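Local coordinates for prephenate dehydratase:Amino acid-binding ACT (Brucella abortus, PDB 6VH5), which probably catalyses the conversion of prephenate to phenylpyruvate in phenylalanine biosynthesis, and binds phenylalanine at its ACT domain, at residues 241-246 and 264-269; 235-240 and 275-280; 204-209 and 293-298. All blocks are in the same frame, centred on the assembly; numbering follows the deposited sequence.

Contact 1 (241-246 and 264-269); sequences GVNMTK and DIEGHP. With PHE (phenylalanine), chain E; EDO (1,2-ethanediol), chain K.
Glu266 N bonds to Asn243 O and Thr245 N to Asp264 O where strands 243-251 and 258-266 form an antiparallel hairpin of the ACT-domain sheet, broken by a classic bulge. A third backbone hydrogen bond runs from Asp264 N to Lys246 O; Thr245 and Lys246 both face Asp264, which makes the bulge.

Among the side-chain polar contacts, the Asn243 amide lies alongside the Glu266 carboxylate, their planes 61° apart, and ND2 gives OE1 a weak bond of 3.3 Å. Glu266 OE2 turns to Arg300, while Asp264 is held by Thr218 and Arg195. A water spans Thr245 OG1 and Asp264 OD2.

Apolar contacts occupy the other face. Met244 reaches Ile265 CG2 with CE at 3.8 Å, and Val242 CG1 meets Ile265 CB at the same distance.

Ligand bonds use the edge of strand 243-251 away from strand 258-266, where phenylalanine is bound against the second subunit, whose Leu230 N and Asn225 OD1 also bond to it. Met244 N donates to the ligand's carboxylate O (3.1 Å). The ligand's amino N lies close to Met244 O and donates to Asn243 OD1 (2.6 Å); with CG anti to the backbone N (chi1 -161°), the Asn243 amide places OD1 there.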
ATOM      1  N   GLY A 241      24.778  -7.888 -16.454  1.00 45.03           N
ATOM      2  CA  GLY A 241      25.117  -7.902 -15.049  1.00 49.80           C
ATOM      3  C   GLY A 241      24.571  -6.733 -14.274  1.00 53.76           C
ATOM      4  O   GLY A 241      25.203  -6.284 -13.312  1.00 63.40           O
ATOM      5  N   VAL A 242      23.401  -6.233 -14.659  1.00 52.43           N
ATOM      6  CA  VAL A 242      22.736  -5.164 -13.924  1.00 46.15           C
ATOM      7  C   VAL A 242      21.758  -5.813 -12.954  1.00 50.26           C
ATOM      8  O   VAL A 242      20.830  -6.515 -13.376  1.00 55.40           O
ATOM      9  CB  VAL A 242      22.003  -4.207 -14.872  1.00 40.85           C
ATOM     10  CG1 VAL A 242      21.449  -3.032 -14.087  1.00 52.86           C
ATOM     11  CG2 VAL A 242      22.905  -3.749 -15.993  1.00 42.91           C
ATOM     12  N   ASN A 243      21.966  -5.592 -11.656  1.00 46.13           N
ATOM     13  CA  ASN A 243      21.078  -6.152 -10.642  1.00 43.99           C
ATOM     14  C   ASN A 243      19.861  -5.256 -10.479  1.00 49.26           C
ATOM     15  O   ASN A 243      19.993  -4.042 -10.299  1.00 54.90           O
ATOM     16  CB  ASN A 243      21.800  -6.308  -9.303  1.00 46.36           C
ATOM     17  CG  ASN A 243      21.088  -7.295  -8.343  1.00 59.54           C
ATOM     18  OD1 ASN A 243      20.525  -8.315  -8.755  1.00 56.02           O
ATOM     19  ND2 ASN A 243      21.095  -6.958  -7.053  1.00 55.44           N
ATOM     20  N   MET A 244      18.679  -5.854 -10.578  1.00 49.06           N
ATOM     21  CA  MET A 244      17.417  -5.171 -10.331  1.00 48.12           C
ATOM     22  C   MET A 244      16.921  -5.546  -8.936  1.00 49.62           C
ATOM     23  O   MET A 244      16.892  -6.733  -8.587  1.00 47.45           O
ATOM     24  CB  MET A 244      16.397  -5.558 -11.402  1.00 45.70           C
ATOM     25  CG  MET A 244      15.076  -4.835 -11.322  1.00 47.54           C
ATOM     26  SD  MET A 244      14.031  -5.206 -12.737  1.00 51.68           S
ATOM     27  CE  MET A 244      14.919  -4.351 -14.052  1.00 36.23           C
ATOM     28  N   THR A 245      16.562  -4.543  -8.125  1.00 46.71           N
ATOM     29  CA  THR A 245      16.190  -4.799  -6.742  1.00 50.95           C
ATOM     30  C   THR A 245      14.742  -4.460  -6.432  1.00 56.46           C
ATOM     31  O   THR A 245      14.287  -4.732  -5.314  1.00 55.90           O
ATOM     32  CB  THR A 245      17.101  -4.027  -5.780  1.00 54.92           C
ATOM     33  OG1 THR A 245      16.895  -2.620  -5.937  1.00 53.03           O
ATOM     34  CG2 THR A 245      18.555  -4.343  -6.038  1.00 53.56           C
ATOM     35  N   LYS A 246      13.999  -3.885  -7.376  1.00 49.39           N
ATOM     36  CA  LYS A 246      12.582  -3.645  -7.156  1.00 40.42           C
ATOM     37  C   LYS A 246      11.868  -3.707  -8.496  1.00 44.68           C
ATOM     38  O   LYS A 246      12.386  -3.216  -9.507  1.00 47.34           O
ATOM     39  CB  LYS A 246      12.360  -2.290  -6.470  1.00 48.58           C
ATOM     40  CG  LYS A 246      10.933  -2.032  -6.010  1.00 49.99           C
ATOM     41  CD  LYS A 246      10.826  -0.660  -5.375  1.00 57.28           C
ATOM     42  CE  LYS A 246       9.386  -0.311  -5.029  1.00 55.77           C
ATOM     43  NZ  LYS A 246       8.866  -1.213  -3.975  1.00 64.10           N
ATOM     44  N   ASP A 264      13.704  -0.406  -9.829  1.00 51.11           N
ATOM     45  CA  ASP A 264      14.979   0.107  -9.348  1.00 49.79           C
ATOM     46  C   ASP A 264      16.072  -0.839  -9.838  1.00 52.33           C
ATOM     47  O   ASP A 264      15.916  -2.061  -9.740  1.00 48.98           O
ATOM     48  CB  ASP A 264      15.043   0.164  -7.811  1.00 49.30           C
ATOM     49  CG  ASP A 264      13.998   1.092  -7.170  1.00 51.92           C
ATOM     50  OD1 ASP A 264      13.240   1.806  -7.869  1.00 49.86           O
ATOM     51  OD2 ASP A 264      13.953   1.096  -5.920  1.00 53.63           O
ATOM     52  N   ILE A 265      17.168  -0.288 -10.365  1.00 44.00           N
ATOM     53  CA  ILE A 265      18.369  -1.067 -10.653  1.00 48.64           C
ATOM     54  C   ILE A 265      19.529  -0.417  -9.905  1.00 46.58           C
ATOM     55  O   ILE A 265      19.494   0.766  -9.543  1.00 42.36           O
ATOM     56  CB  ILE A 265      18.706  -1.180 -12.167  1.00 45.51           C
ATOM     57  CG1 ILE A 265      18.924   0.203 -12.764  1.00 40.27           C
ATOM     58  CG2 ILE A 265      17.625  -1.927 -12.957  1.00 35.92           C
ATOM     59  CD1 ILE A 265      19.229   0.179 -14.219  1.00 47.21           C
ATOM     60  N   GLU A 266      20.557  -1.216  -9.659  1.00 40.11           N
ATOM     61  CA  GLU A 266      21.809  -0.745  -9.070  1.00 41.57           C
ATOM     62  C   GLU A 266      22.761  -0.443 -10.221  1.00 52.04           C
ATOM     63  O   GLU A 266      23.300  -1.350 -10.857  1.00 60.45           O
ATOM     64  CB  GLU A 266      22.356  -1.784  -8.096  1.00 44.93           C
ATOM     65  CG  GLU A 266      21.391  -2.015  -6.927  1.00 49.83           C
ATOM     66  CD  GLU A 266      21.854  -3.052  -5.915  1.00 61.17           C
ATOM     67  OE1 GLU A 266      22.504  -4.055  -6.297  1.00 66.81           O
ATOM     68  OE2 GLU A 266      21.562  -2.848  -4.716  1.00 69.22           O
ATOM     69  N   GLY A 267      22.920   0.832 -10.518  1.00 55.70           N
ATOM     70  CA  GLY A 267      23.716   1.292 -11.630  1.00 58.98           C
ATOM     71  C   GLY A 267      23.384   2.728 -11.961  1.00 65.16           C
ATOM     72  O   GLY A 267      22.358   3.276 -11.548  1.00 64.80           O
ATOM     73  N   HIS A 268      24.297   3.354 -12.698  1.00 61.84           N
ATOM     74  CA  HIS A 268      24.227   4.713 -13.196  1.00 62.12           C
ATOM     75  C   HIS A 268      24.041   4.711 -14.712  1.00 60.92           C
ATOM     76  O   HIS A 268      24.663   3.898 -15.403  1.00 57.29           O
ATOM     77  CB  HIS A 268      25.505   5.476 -12.834  1.00 64.56           C
ATOM     78  CG  HIS A 268      25.414   6.948 -13.071  1.00 66.41           C
ATOM     79  ND1 HIS A 268      25.436   7.502 -14.331  1.00 66.49           N
ATOM     80  CD2 HIS A 268      25.278   7.981 -12.205  1.00 63.41           C
ATOM     81  CE1 HIS A 268      25.334   8.816 -14.231  1.00 66.01           C
ATOM     82  NE2 HIS A 268      25.241   9.129 -12.951  1.00 64.39           N
ATOM     83  N   PRO A 269      23.190   5.588 -15.255  1.00 64.57           N
ATOM     84  CA  PRO A 269      22.897   5.537 -16.703  1.00 62.28           C
ATOM     85  C   PRO A 269      24.103   5.751 -17.613  1.00 62.48           C
ATOM     86  O   PRO A 269      24.033   5.397 -18.799  1.00 58.24           O
ATOM     87  CB  PRO A 269      21.863   6.661 -16.888  1.00 62.13           C
ATOM     88  CG  PRO A 269      21.234   6.814 -15.548  1.00 66.65           C
ATOM     89  CD  PRO A 269      22.335   6.562 -14.555  1.00 66.50           C
TER
HETATM   90  N   PHE E 301      18.007  -8.987  -8.305  1.00 39.02           N
HETATM   91  CA  PHE E 301      17.461 -10.150  -8.999  1.00 45.77           C
HETATM   92  C   PHE E 301      17.514  -9.935 -10.498  1.00 52.54           C
HETATM   93  O   PHE E 301      17.894  -8.844 -10.937  1.00 47.20           O
HETATM   94  CB  PHE E 301      16.023 -10.447  -8.574  1.00 43.63           C
HETATM   95  CG  PHE E 301      15.114  -9.234  -8.559  1.00 50.03           C
HETATM   96  CD1 PHE E 301      14.724  -8.668  -7.356  1.00 57.71           C
HETATM   97  CD2 PHE E 301      14.641  -8.678  -9.740  1.00 48.91           C
HETATM   98  CE1 PHE E 301      13.883  -7.560  -7.331  1.00 63.18           C
HETATM   99  CE2 PHE E 301      13.808  -7.580  -9.725  1.00 54.05           C
HETATM  100  CZ  PHE E 301      13.428  -7.015  -8.523  1.00 61.01           C
HETATM  101  OXT PHE E 301      17.160 -10.839 -11.259  1.00 48.11           O
HETATM  102  C1  EDO K 302      16.574  -9.502 -14.708  1.00 65.82           C
HETATM  103  O1  EDO K 302      16.775 -10.614 -13.815  1.00 49.93           O
HETATM  104  C2  EDO K 302      17.633  -8.410 -14.510  1.00 65.65           C
HETATM  105  O2  EDO K 302      18.729  -8.841 -13.686  1.00 58.93           O
HETATM  106  O   HOH W   1      24.184  -4.114 -10.693  1.00 44.58           O
HETATM  107  O   HOH W   2      15.302  -1.108  -4.474  1.00 53.22           O

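Contact 2 (235-240 and 275-280)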
ATOM      1  N   GLY A 235      15.762  -8.547 -20.624  1.00 47.94           N
ATOM      2  CA  GLY A 235      16.863  -9.249 -21.270  1.00 51.94           C
ATOM      3  C   GLY A 235      18.182  -8.511 -21.185  1.00 51.30           C
ATOM      4  O   GLY A 235      19.245  -9.123 -21.007  1.00 43.14           O
ATOM      5  N   GLY A 236      18.138  -7.187 -21.321  1.00 50.27           N
ATOM      6  CA  GLY A 236      19.366  -6.414 -21.348  1.00 52.86           C
ATOM      7  C   GLY A 236      20.038  -6.354 -19.992  1.00 52.22           C
ATOM      8  O   GLY A 236      21.270  -6.381 -19.896  1.00 54.57           O
ATOM      9  N   PHE A 237      19.241  -6.278 -18.924  1.00 50.78           N
ATOM     10  CA  PHE A 237      19.826  -6.306 -17.588  1.00 46.11           C
ATOM     11  C   PHE A 237      20.434  -7.672 -17.300  1.00 45.37           C
ATOM     12  O   PHE A 237      21.514  -7.761 -16.704  1.00 46.11           O
ATOM     13  CB  PHE A 237      18.785  -5.935 -16.538  1.00 38.90           C
ATOM     14  CG  PHE A 237      18.113  -4.623 -16.796  1.00 46.91           C
ATOM     15  CD1 PHE A 237      18.750  -3.438 -16.485  1.00 44.73           C
ATOM     16  CD2 PHE A 237      16.836  -4.572 -17.338  1.00 53.79           C
ATOM     17  CE1 PHE A 237      18.149  -2.224 -16.742  1.00 47.09           C
ATOM     18  CE2 PHE A 237      16.219  -3.354 -17.584  1.00 51.79           C
ATOM     19  CZ  PHE A 237      16.876  -2.181 -17.287  1.00 49.60           C
ATOM     20  N   ALA A 238      19.789  -8.736 -17.791  1.00 42.94           N
ATOM     21  CA  ALA A 238      20.244 -10.099 -17.524  1.00 44.80           C
ATOM     22  C   ALA A 238      21.642 -10.362 -18.083  1.00 49.17           C
ATOM     23  O   ALA A 238      22.486 -10.960 -17.404  1.00 50.22           O
ATOM     24  CB  ALA A 238      19.239 -11.095 -18.112  1.00 40.00           C
ATOM     25  N   THR A 239      21.901  -9.941 -19.329  1.00 49.21           N
ATOM     26  CA  THR A 239      23.171 -10.227 -19.988  1.00 46.59           C
ATOM     27  C   THR A 239      24.233  -9.155 -19.763  1.00 49.00           C
ATOM     28  O   THR A 239      25.339  -9.282 -20.294  1.00 49.10           O
ATOM     29  CB  THR A 239      22.972 -10.442 -21.504  1.00 54.50           C
ATOM     30  OG1 THR A 239      22.331  -9.293 -22.077  1.00 57.11           O
ATOM     31  CG2 THR A 239      22.138 -11.702 -21.789  1.00 39.33           C
ATOM     32  N   ASN A 240      23.934  -8.082 -19.040  1.00 48.85           N
ATOM     33  CA  ASN A 240      24.966  -7.095 -18.760  1.00 48.01           C
ATOM     34  C   ASN A 240      25.337  -7.014 -17.287  1.00 50.41           C
ATOM     35  O   ASN A 240      26.205  -6.210 -16.922  1.00 50.59           O
ATOM     36  CB  ASN A 240      24.529  -5.731 -19.289  1.00 47.96           C
ATOM     37  CG  ASN A 240      24.726  -5.627 -20.778  1.00 52.15           C
ATOM     38  OD1 ASN A 240      25.849  -5.451 -21.240  1.00 55.13           O
ATOM     39  ND2 ASN A 240      23.649  -5.796 -21.544  1.00 44.35           N
ATOM     40  N   GLN A 275      23.987   1.549 -19.750  1.00 52.60           N
ATOM     41  CA  GLN A 275      23.665   2.163 -21.032  1.00 53.70           C
ATOM     42  C   GLN A 275      23.172   1.120 -22.030  1.00 61.19           C
ATOM     43  O   GLN A 275      22.169   1.335 -22.723  1.00 67.10           O
ATOM     44  CB  GLN A 275      24.903   2.886 -21.558  1.00 47.11           C
ATOM     45  CG  GLN A 275      24.671   3.954 -22.576  1.00 68.04           C
ATOM     46  CD  GLN A 275      25.982   4.564 -23.055  1.00 87.79           C
ATOM     47  OE1 GLN A 275      26.278   4.557 -24.248  1.00102.12           O
ATOM     48  NE2 GLN A 275      26.787   5.058 -22.123  1.00 92.92           N
ATOM     49  N   LEU A 276      23.841  -0.035 -22.090  1.00 57.36           N
ATOM     50  CA  LEU A 276      23.440  -1.073 -23.034  1.00 54.67           C
ATOM     51  C   LEU A 276      22.102  -1.692 -22.645  1.00 58.38           C
ATOM     52  O   LEU A 276      21.198  -1.815 -23.481  1.00 60.39           O
ATOM     53  CB  LEU A 276      24.517  -2.149 -23.100  1.00 53.07           C
ATOM     54  CG  LEU A 276      25.828  -1.842 -23.806  1.00 55.35           C
ATOM     55  CD1 LEU A 276      26.806  -2.976 -23.582  1.00 53.36           C
ATOM     56  CD2 LEU A 276      25.564  -1.670 -25.275  1.00 54.29           C
ATOM     57  N   ALA A 277      21.941  -2.039 -21.359  1.00 50.85           N
ATOM     58  CA  ALA A 277      20.684  -2.613 -20.890  1.00 44.52           C
ATOM     59  C   ALA A 277      19.511  -1.682 -21.172  1.00 52.38           C
ATOM     60  O   ALA A 277      18.488  -2.106 -21.724  1.00 57.08           O
ATOM     61  CB  ALA A 277      20.772  -2.904 -19.388  1.00 40.46           C
ATOM     62  N   LEU A 278      19.657  -0.395 -20.843  1.00 54.76           N
ATOM     63  CA  LEU A 278      18.570   0.550 -21.094  1.00 59.08           C
ATOM     64  C   LEU A 278      18.298   0.685 -22.588  1.00 58.61           C
ATOM     65  O   LEU A 278      17.142   0.844 -23.003  1.00 61.12           O
ATOM     66  CB  LEU A 278      18.886   1.913 -20.462  1.00 55.93           C
ATOM     67  CG  LEU A 278      18.802   1.960 -18.927  1.00 51.59           C
ATOM     68  CD1 LEU A 278      19.210   3.330 -18.342  1.00 40.26           C
ATOM     69  CD2 LEU A 278      17.390   1.594 -18.488  1.00 48.97           C
ATOM     70  N   GLU A 279      19.347   0.610 -23.414  1.00 58.80           N
ATOM     71  CA  GLU A 279      19.150   0.684 -24.858  1.00 61.30           C
ATOM     72  C   GLU A 279      18.345  -0.501 -25.358  1.00 62.81           C
ATOM     73  O   GLU A 279      17.470  -0.357 -26.220  1.00 67.21           O
ATOM     74  CB  GLU A 279      20.498   0.739 -25.577  1.00 64.03           C
ATOM     75  CG  GLU A 279      20.359   0.813 -27.084  1.00 77.00           C
ATOM     76  CD  GLU A 279      21.697   0.889 -27.808  1.00 92.20           C
ATOM     77  OE1 GLU A 279      22.738   0.539 -27.207  1.00 94.54           O
ATOM     78  OE2 GLU A 279      21.706   1.340 -28.975  1.00 95.55           O
ATOM     79  N   GLU A 280      18.635  -1.687 -24.832  1.00 59.49           N
ATOM     80  CA  GLU A 280      17.843  -2.856 -25.178  1.00 57.92           C
ATOM     81  C   GLU A 280      16.430  -2.727 -24.632  1.00 58.14           C
ATOM     82  O   GLU A 280      15.462  -3.123 -25.290  1.00 58.75           O
ATOM     83  CB  GLU A 280      18.535  -4.109 -24.650  1.00 54.28           C
ATOM     84  CG  GLU A 280      17.954  -5.412 -25.128  1.00 57.60           C
ATOM     85  CD  GLU A 280      18.923  -6.559 -24.906  1.00 63.17           C
ATOM     86  OE1 GLU A 280      20.147  -6.327 -25.059  1.00 56.80           O
ATOM     87  OE2 GLU A 280      18.465  -7.678 -24.582  1.00 68.76           O
TER
HETATM   88  O   HOH W   3      22.786  -5.986 -24.225  1.00 68.84           O
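Gly236 O takes a side-chain hydrogen bond from Asn240 ND2 (3.0 Å) and a weak backbone bond from Asn240 N, at the point where two antiparallel helices of the ACT domain pack against each other. The ND2 donor lies in the carbonyl plane on a lone pair, and the oxygen is likewise in the amide plane of Asn240; the Asn240 side chain folds back onto the preceding turn. ND2 also donates to a water (2.8 Å), which donates in turn to Glu280 OE1. This water links the two segments, between which there is no direct hydrogen bond.

The axes of 235-240 and 275-280 approach to 7.7 Å at 155°, a close approach, with Gly236 and Ala277 facing each other where the backbones come nearest. Their CA atoms are 4.0 Å apart, and Ala277 CB lies 3.5 Å from Gly236 O. The Glu280 chain runs extended beyond CG and lays its carboxylate beside the Gly236 backbone, although Gly236 N makes no proper bond to it.

Apolar contacts fill the side of the pair nearer the sheet. The Phe237 ring takes Ala277 CB obliquely beside CD1 at 3.6 Å, and Leu278 CD2 approaches its edge. Val242 of the following loop touches both Phe237 and Ala277. On the other flank, Asn240 and Leu276 cross at about a right angle, with Asn240 OD1 resting 3.5 Å from the methyl Leu276 CD1.

Contact 3 (204-209 and 293-298); sequences QWAARP and VYKGSD
Trp205 lays one face of its indole against Val293, near the C-terminal end of strand 286-295. This CH-pi contact is the main side-chain interaction: Val293 CG2 stands 3.4 Å from the centroid of the five-membered ring of Trp205, only 8° off the normal, and so sits squarely over it. With CG1 anti to the backbone N (chi1 179°), CG2 lies anti to the carbonyl carbon and is turned to the ring, while Val293 CB follows behind over CG and CD1 of Trp205, 3.6 Å from CG.

Backbone bonding is limited to one link. Ala206 N donates to Val293 O at 3.0 Å with an N-H...O angle of 164°. Trp205 CA adds a CA-H...O contact to the same oxygen at 3.5 Å, so that oxygen is approached by two successive residues.

Looser apolar contact continues along the strand, where Ala206 CB lies 4.1 Å from Tyr294 CA and near Lys295 N. Tyr294 leaves the backbone away from 204-209, and its OH bonds to Thr218 OG1; Ala206 O is taken by His268.

The arrangement is that of an irregular connection between strand 193-200 and strand 215-224, lying along strand 286-295, outermost in the four-stranded antiparallel ACT sheet of this chain.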
ATOM      1  N   GLN A 204      18.157  16.124 -10.208  1.00 77.42           N
ATOM      2  CA  GLN A 204      19.566  16.110  -9.835  1.00 77.11           C
ATOM      3  C   GLN A 204      19.993  14.658  -9.817  1.00 71.72           C
ATOM      4  O   GLN A 204      19.413  13.855  -9.082  1.00 68.76           O
ATOM      5  CB  GLN A 204      19.801  16.755  -8.462  1.00 76.81           C
ATOM      6  CG  GLN A 204      21.185  16.478  -7.864  1.00 88.25           C
ATOM      7  CD  GLN A 204      21.191  15.326  -6.849  1.00100.99           C
ATOM      8  OE1 GLN A 204      20.216  15.111  -6.127  1.00105.48           O
ATOM      9  NE2 GLN A 204      22.295  14.589  -6.794  1.00101.99           N
ATOM     10  N   TRP A 205      21.000  14.331 -10.609  1.00 74.58           N
ATOM     11  CA  TRP A 205      21.541  12.988 -10.658  1.00 66.28           C
ATOM     12  C   TRP A 205      22.819  12.924  -9.839  1.00 71.63           C
ATOM     13  O   TRP A 205      23.654  13.830  -9.908  1.00 75.62           O
ATOM     14  CB  TRP A 205      21.805  12.586 -12.107  1.00 73.14           C
ATOM     15  CG  TRP A 205      20.556  12.234 -12.874  1.00 72.46           C
ATOM     16  CD1 TRP A 205      19.263  12.362 -12.443  1.00 67.75           C
ATOM     17  CD2 TRP A 205      20.489  11.640 -14.180  1.00 63.58           C
ATOM     18  NE1 TRP A 205      18.397  11.900 -13.411  1.00 63.26           N
ATOM     19  CE2 TRP A 205      19.123  11.455 -14.485  1.00 58.27           C
ATOM     20  CE3 TRP A 205      21.452  11.247 -15.120  1.00 67.88           C
ATOM     21  CZ2 TRP A 205      18.698  10.892 -15.686  1.00 61.20           C
ATOM     22  CZ3 TRP A 205      21.030  10.691 -16.320  1.00 63.86           C
ATOM     23  CH2 TRP A 205      19.663  10.520 -16.591  1.00 68.04           C
ATOM     24  N   ALA A 206      22.998  11.822  -9.111  1.00 66.92           N
ATOM     25  CA  ALA A 206      24.269  11.578  -8.455  1.00 65.93           C
ATOM     26  C   ALA A 206      25.337  11.358  -9.514  1.00 72.62           C
ATOM     27  O   ALA A 206      25.049  10.921 -10.632  1.00 62.26           O
ATOM     28  CB  ALA A 206      24.174  10.369  -7.525  1.00 64.75           C
ATOM     29  N   ALA A 207      26.574  11.709  -9.172  1.00 78.65           N
ATOM     30  CA  ALA A 207      27.663  11.543 -10.123  1.00 80.09           C
ATOM     31  C   ALA A 207      27.947  10.061 -10.360  1.00 86.46           C
ATOM     32  O   ALA A 207      27.754   9.221  -9.477  1.00 88.82           O
ATOM     33  CB  ALA A 207      28.927  12.244  -9.632  1.00 79.27           C
ATOM     34  N   ARG A 208      28.395   9.748 -11.578  1.00 90.33           N
ATOM     35  CA  ARG A 208      28.704   8.372 -11.959  1.00 94.58           C
ATOM     36  C   ARG A 208      29.784   7.790 -11.054  1.00100.29           C
ATOM     37  O   ARG A 208      30.831   8.420 -10.862  1.00100.16           O
ATOM     38  CB  ARG A 208      29.140   8.324 -13.422  1.00 98.70           C
ATOM     39  CG  ARG A 208      29.555   6.932 -13.918  1.00106.22           C
ATOM     40  CD  ARG A 208      29.834   7.015 -15.400  1.00112.26           C
ATOM     41  NE  ARG A 208      31.024   7.793 -15.723  1.00121.55           N
ATOM     42  CZ  ARG A 208      30.975   9.019 -16.240  1.00127.65           C
ATOM     43  NH1 ARG A 208      29.800   9.581 -16.479  1.00124.86           N
ATOM     44  NH2 ARG A 208      32.087   9.676 -16.525  1.00132.20           N
ATOM     45  N   PRO A 209      29.586   6.590 -10.517  1.00108.48           N
ATOM     46  CA  PRO A 209      30.577   6.013  -9.595  1.00112.21           C
ATOM     47  C   PRO A 209      31.913   5.690 -10.256  1.00110.76           C
ATOM     48  O   PRO A 209      31.973   5.193 -11.386  1.00104.14           O
ATOM     49  CB  PRO A 209      29.882   4.736  -9.099  1.00114.49           C
ATOM     50  CG  PRO A 209      28.965   4.380 -10.201  1.00112.95           C
ATOM     51  CD  PRO A 209      28.437   5.686 -10.714  1.00110.76           C
ATOM     52  N   VAL A 293      18.122   9.184 -10.043  1.00 50.69           N
ATOM     53  CA  VAL A 293      19.464   8.598 -10.027  1.00 52.68           C
ATOM     54  C   VAL A 293      20.130   9.085  -8.747  1.00 62.78           C
ATOM     55  O   VAL A 293      20.479  10.269  -8.640  1.00 63.73           O
ATOM     56  CB  VAL A 293      20.301   9.004 -11.245  1.00 62.07           C
ATOM     57  CG1 VAL A 293      21.680   8.374 -11.153  1.00 69.96           C
ATOM     58  CG2 VAL A 293      19.586   8.643 -12.537  1.00 62.86           C
ATOM     59  N   TYR A 294      20.279   8.192  -7.763  1.00 61.67           N
ATOM     60  CA  TYR A 294      20.585   8.629  -6.408  1.00 55.08           C
ATOM     61  C   TYR A 294      21.496   7.635  -5.693  1.00 59.59           C
ATOM     62  O   TYR A 294      21.574   6.453  -6.048  1.00 57.29           O
ATOM     63  CB  TYR A 294      19.291   8.853  -5.613  1.00 52.93           C
ATOM     64  CG  TYR A 294      18.269   7.727  -5.676  1.00 56.50           C
ATOM     65  CD1 TYR A 294      18.091   6.863  -4.599  1.00 55.63           C
ATOM     66  CD2 TYR A 294      17.456   7.551  -6.788  1.00 57.71           C
ATOM     67  CE1 TYR A 294      17.146   5.850  -4.634  1.00 54.14           C
ATOM     68  CE2 TYR A 294      16.514   6.526  -6.839  1.00 57.16           C
ATOM     69  CZ  TYR A 294      16.360   5.684  -5.756  1.00 57.49           C
ATOM     70  OH  TYR A 294      15.419   4.673  -5.790  1.00 58.81           O
ATOM     71  N   LYS A 295      22.161   8.134  -4.648  1.00 53.63           N
ATOM     72  CA  LYS A 295      23.030   7.296  -3.835  1.00 59.62           C
ATOM     73  C   LYS A 295      22.217   6.220  -3.130  1.00 62.50           C
ATOM     74  O   LYS A 295      21.098   6.466  -2.671  1.00 63.08           O
ATOM     75  CB  LYS A 295      23.773   8.133  -2.791  1.00 63.00           C
ATOM     76  CG  LYS A 295      24.750   9.144  -3.358  1.00 69.35           C
ATOM     77  CD  LYS A 295      25.369   9.982  -2.242  1.00 73.69           C
ATOM     78  CE  LYS A 295      26.348  11.012  -2.784  1.00 76.41           C
ATOM     79  NZ  LYS A 295      26.973  11.819  -1.694  1.00 79.00           N
ATOM     80  N   GLY A 296      22.792   5.022  -3.034  1.00 60.13           N
ATOM     81  CA  GLY A 296      22.138   3.896  -2.399  1.00 56.37           C
ATOM     82  C   GLY A 296      22.591   3.707  -0.963  1.00 58.61           C
ATOM     83  O   GLY A 296      23.737   3.984  -0.611  1.00 63.79           O
ATOM     84  N   SER A 297      21.672   3.234  -0.130  1.00 56.69           N
ATOM     85  CA  SER A 297      21.988   3.067   1.279  1.00 64.47           C
ATOM     86  C   SER A 297      22.949   1.900   1.482  1.00 71.16           C
ATOM     87  O   SER A 297      22.953   0.927   0.723  1.00 65.87           O
ATOM     88  CB  SER A 297      20.712   2.853   2.091  1.00 64.87           C
ATOM     89  OG  SER A 297      21.020   2.718   3.465  1.00 78.44           O
ATOM     90  N   ASP A 298      23.767   2.003   2.532  1.00 80.54           N
ATOM     91  CA  ASP A 298      24.735   0.960   2.849  1.00 83.97           C
ATOM     92  C   ASP A 298      24.074  -0.377   3.152  1.00 88.69           C
ATOM     93  O   ASP A 298      24.765  -1.403   3.164  1.00 93.63           O
ATOM     94  CB  ASP A 298      25.595   1.384   4.044  1.00 86.63           C
ATOM     95  CG  ASP A 298      26.520   2.539   3.717  1.00 88.16           C
ATOM     96  OD1 ASP A 298      27.121   2.531   2.622  1.00 89.49           O
ATOM     97  OD2 ASP A 298      26.644   3.459   4.553  1.00 91.06           O
TER

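Together the three contacts illustrate how an ACT domain is built around its sheet. Contacts 1 and 2 have centres 10 Å apart and meet through Phe237, whose CE1 is 3.6 Å from Ile265 CD1 and whose CD2 is 3.8 Å from Met244 CE, so helix 229-240 packs on the hairpin. The centre of contact 3 is about 12 Å from that of contact 1, and the two meet through His268, whose NE2 is 2.9 Å from Ala206 O. Contacts 2 and 3 do not touch, their nearest atoms being about 7 Å apart. Contact 1 alone holds residues of the phenylalanine pocket; the Phe237 side chain is about 6 Å from a bound phenylalanine, and that of Tyr294 about 12 Å.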